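AraC family transcriptional regulator (Vibrio cholerae, PDB 5SUX) probably regulates transcription of virulence genes, including those of the TCP pilus, binding DNA through its AraC-type helix-turn-helix region. Local coordinates at the (3E)-4-(8-methylnaphthalen-1-yl)but-3-enoic acid site. Sequence-based numbering; all coordinates share one arbitrary frame.

The (3E)-4-(8-methylnaphthalen-1-yl)but-3-enoic acid site. Residues 12, 20, 22, 31, 33, 61, 69, 71, 81, 83, 226, 230, 259, 266. With 70H ((3E)-4-(8-methylnaphthalen-1-yl)but-3-enoic acid), chain B.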
# COMPACT_ATOMS: atom_id res chain seq x y z
N TYR A 12 -4.70 -3.82 13.51
CA TYR A 12 -5.35 -5.12 13.34
C TYR A 12 -4.77 -6.11 14.34
O TYR A 12 -3.59 -6.05 14.68
CB TYR A 12 -5.16 -5.65 11.92
CG TYR A 12 -5.59 -4.69 10.84
CD1 TYR A 12 -6.92 -4.63 10.44
CD2 TYR A 12 -4.68 -3.85 10.22
CE1 TYR A 12 -7.33 -3.76 9.45
CE2 TYR A 12 -5.08 -2.97 9.23
CZ TYR A 12 -6.40 -2.93 8.85
OH TYR A 12 -6.80 -2.06 7.86
N TYR A 20 -2.75 -13.46 7.77
CA TYR A 20 -3.32 -12.61 6.75
C TYR A 20 -2.66 -12.92 5.42
O TYR A 20 -1.43 -13.05 5.35
CB TYR A 20 -3.14 -11.13 7.09
CG TYR A 20 -3.95 -10.64 8.27
CD1 TYR A 20 -3.33 -10.26 9.46
CD2 TYR A 20 -5.33 -10.55 8.20
CE1 TYR A 20 -4.07 -9.81 10.53
CE2 TYR A 20 -6.08 -10.11 9.28
CZ TYR A 20 -5.44 -9.74 10.44
OH TYR A 20 -6.17 -9.29 11.52
N PHE A 22 -2.66 -11.87 1.23
CA PHE A 22 -3.05 -10.89 0.24
C PHE A 22 -2.58 -11.34 -1.14
O PHE A 22 -1.44 -11.76 -1.30
CB PHE A 22 -2.49 -9.51 0.60
CG PHE A 22 -2.86 -9.06 1.98
CD1 PHE A 22 -4.15 -8.62 2.24
CD2 PHE A 22 -1.94 -9.09 3.01
CE1 PHE A 22 -4.51 -8.21 3.51
CE2 PHE A 22 -2.30 -8.68 4.28
CZ PHE A 22 -3.58 -8.24 4.54
N LYS A 31 2.40 2.80 1.85
CA LYS A 31 2.00 2.20 3.12
C LYS A 31 3.23 1.68 3.85
O LYS A 31 4.25 1.37 3.23
CB LYS A 31 1.01 1.05 2.91
CG LYS A 31 -0.33 1.46 2.33
CD LYS A 31 -1.23 0.25 2.14
CE LYS A 31 -2.29 0.51 1.09
NZ LYS A 31 -3.32 1.48 1.55
N PHE A 33 3.91 -0.89 7.58
CA PHE A 33 3.31 -1.60 8.70
C PHE A 33 4.39 -2.27 9.54
O PHE A 33 5.52 -2.48 9.09
CB PHE A 33 2.26 -2.62 8.23
CG PHE A 33 2.81 -3.77 7.43
CD1 PHE A 33 2.83 -3.72 6.04
CD2 PHE A 33 3.27 -4.92 8.05
CE1 PHE A 33 3.31 -4.78 5.30
CE2 PHE A 33 3.76 -5.98 7.32
CZ PHE A 33 3.78 -5.91 5.94
N LEU A 61 5.61 -0.59 1.65
CA LEU A 61 4.93 -1.06 0.44
C LEU A 61 4.85 0.09 -0.56
O LEU A 61 4.31 1.15 -0.24
CB LEU A 61 3.53 -1.59 0.77
CG LEU A 61 3.48 -2.75 1.76
CD1 LEU A 61 2.04 -3.18 2.01
CD2 LEU A 61 4.32 -3.93 1.28
N PHE A 69 1.55 -11.51 -0.63
CA PHE A 69 2.32 -11.92 0.53
C PHE A 69 1.38 -12.37 1.64
O PHE A 69 0.18 -12.06 1.63
CB PHE A 69 3.24 -10.79 1.03
CG PHE A 69 2.51 -9.63 1.65
CD1 PHE A 69 2.05 -8.58 0.87
CD2 PHE A 69 2.31 -9.58 3.02
CE1 PHE A 69 1.39 -7.51 1.45
CE2 PHE A 69 1.65 -8.51 3.60
CZ PHE A 69 1.19 -7.47 2.82
N LEU A 71 1.29 -12.93 6.13
CA LEU A 71 1.89 -12.57 7.42
C LEU A 71 1.29 -13.47 8.48
O LEU A 71 0.06 -13.49 8.65
CB LEU A 71 1.65 -11.09 7.75
CG LEU A 71 2.32 -10.53 9.00
CD1 LEU A 71 3.83 -10.59 8.88
CD2 LEU A 71 1.85 -9.11 9.26
N VAL A 81 -0.98 -5.39 14.57
CA VAL A 81 -0.33 -4.91 13.35
C VAL A 81 -0.85 -3.51 13.05
O VAL A 81 -2.06 -3.31 12.89
CB VAL A 81 -0.60 -5.86 12.16
CG1 VAL A 81 0.25 -5.46 10.97
CG2 VAL A 81 -0.32 -7.30 12.56
N VAL A 83 -0.93 -0.28 10.52
CA VAL A 83 -0.77 0.06 9.11
C VAL A 83 -1.01 1.55 8.94
O VAL A 83 -2.06 2.07 9.36
CB VAL A 83 -1.73 -0.75 8.21
CG1 VAL A 83 -1.48 -0.43 6.75
CG2 VAL A 83 -1.57 -2.24 8.47
N ILE A 226 -11.84 -0.32 -0.33
CA ILE A 226 -11.24 -0.32 1.00
C ILE A 226 -11.14 1.11 1.54
O ILE A 226 -11.42 1.36 2.72
CB ILE A 226 -9.87 -1.02 0.97
CG1 ILE A 226 -10.07 -2.53 0.79
CG2 ILE A 226 -9.07 -0.72 2.23
CD1 ILE A 226 -8.78 -3.29 0.54
N LYS A 230 -12.97 2.65 4.91
CA LYS A 230 -12.19 3.33 5.94
C LYS A 230 -12.84 4.64 6.37
O LYS A 230 -12.62 5.10 7.50
CB LYS A 230 -10.77 3.58 5.44
CG LYS A 230 -9.87 2.35 5.47
CD LYS A 230 -8.53 2.63 4.80
CE LYS A 230 -7.53 1.51 5.06
NZ LYS A 230 -6.23 1.76 4.37
N MET A 259 -8.31 -10.30 -0.35
CA MET A 259 -8.08 -10.03 1.06
C MET A 259 -8.20 -11.25 1.95
O MET A 259 -7.82 -11.17 3.13
CB MET A 259 -9.06 -8.95 1.55
CG MET A 259 -8.97 -7.64 0.79
SD MET A 259 -7.48 -6.72 1.19
CE MET A 259 -7.85 -6.19 2.86
N TYR A 266 -14.12 -7.53 6.84
CA TYR A 266 -13.11 -6.48 6.87
C TYR A 266 -13.69 -5.18 7.41
O TYR A 266 -13.02 -4.45 8.15
CB TYR A 266 -12.52 -6.25 5.48
CG TYR A 266 -11.44 -5.19 5.49
CD1 TYR A 266 -11.67 -3.93 4.93
CD2 TYR A 266 -10.22 -5.43 6.09
CE1 TYR A 266 -10.69 -2.96 4.96
CE2 TYR A 266 -9.23 -4.47 6.12
CZ TYR A 266 -9.47 -3.23 5.55
OH TYR A 266 -8.49 -2.27 5.58
C10 70H B . -5.47 -3.46 4.40
C11 70H B . -5.75 -2.56 3.22
C12 70H B . -5.14 -1.19 3.42
C15 70H B . -1.44 -6.77 7.80
C01 70H B . -1.18 -4.17 4.39
C02 70H B . -1.40 -5.07 5.59
C03 70H B . -2.68 -5.43 6.17
C04 70H B . -2.66 -6.27 7.26
C05 70H B . -3.85 -6.70 7.92
C06 70H B . -5.09 -6.28 7.47
C07 70H B . -5.14 -5.43 6.37
C08 70H B . -4.00 -5.00 5.71
C09 70H B . -4.28 -4.08 4.53
O13 70H B . -4.98 -0.43 2.43
O14 70H B . -4.82 -0.80 4.57
C16 70H B . -0.22 -6.41 7.24
C17 70H B . -0.22 -5.57 6.14
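The ligand lies inside the cupin-like fold of ToxT, an AraC-family regulator, with its carboxylate at the junction with the helix-turn-helix region. Enclosure is nearly complete: the protein hides 412 of its 421 Å², so hardly any edge remains open. One broad wall is Tyr12, whose ring stacks on the ligand ring C03-C04-C05-C06-C07-C08 with planes 15° apart and C06 over the tyrosine ring centre, 3.5 Å above its plane. Val83 and Val81 extend this wall under the other naphthalene ring. Against the opposite face Phe22 comes end-on: its tip CZ lies 3.4 Å from the fusion carbon C03, so the bicycle is clamped between a flat face and a ring tip. The rims are closed by faces. The Tyr20 ring meets the same ligand ring edge-to-face, planes 57° apart, with C05 over its centre. C17 sits over the centre of the Phe33 ring, 3.5 Å above its plane. Phe69 CZ approaches C17 from the Phe22 side, its ring face also taking Phe22 CD2, while Leu71 CD2 closes the rim at C16 and Leu61 CD1 caps the methyl C01.

Along the butenoate tail, Met259 CE and Ile226 form a side supplied by helices 248-259 and 213-230. Tyr266 OH approaches C10 and is hydrogen-bonded to Tyr12 OH at 2.8 Å, tying helix 263-269 to the stacking wall. Two lysines close the carboxylate end. Lys31, from strand 31-35 and bent at chi4 (-71°), makes a salt bridge from NZ to O13 at 2.7 Å. Extended Lys230, at the end of helix 213-230, reaches O14 with NZ at 2.9 Å, a weak hydrogen bond within a salt bridge. Lys230 NZ also lies 3.2 Å from O13, a longer hydrogen bond, so O13 is shared with Lys31. Their paired charges probably favour an ionised carboxylate.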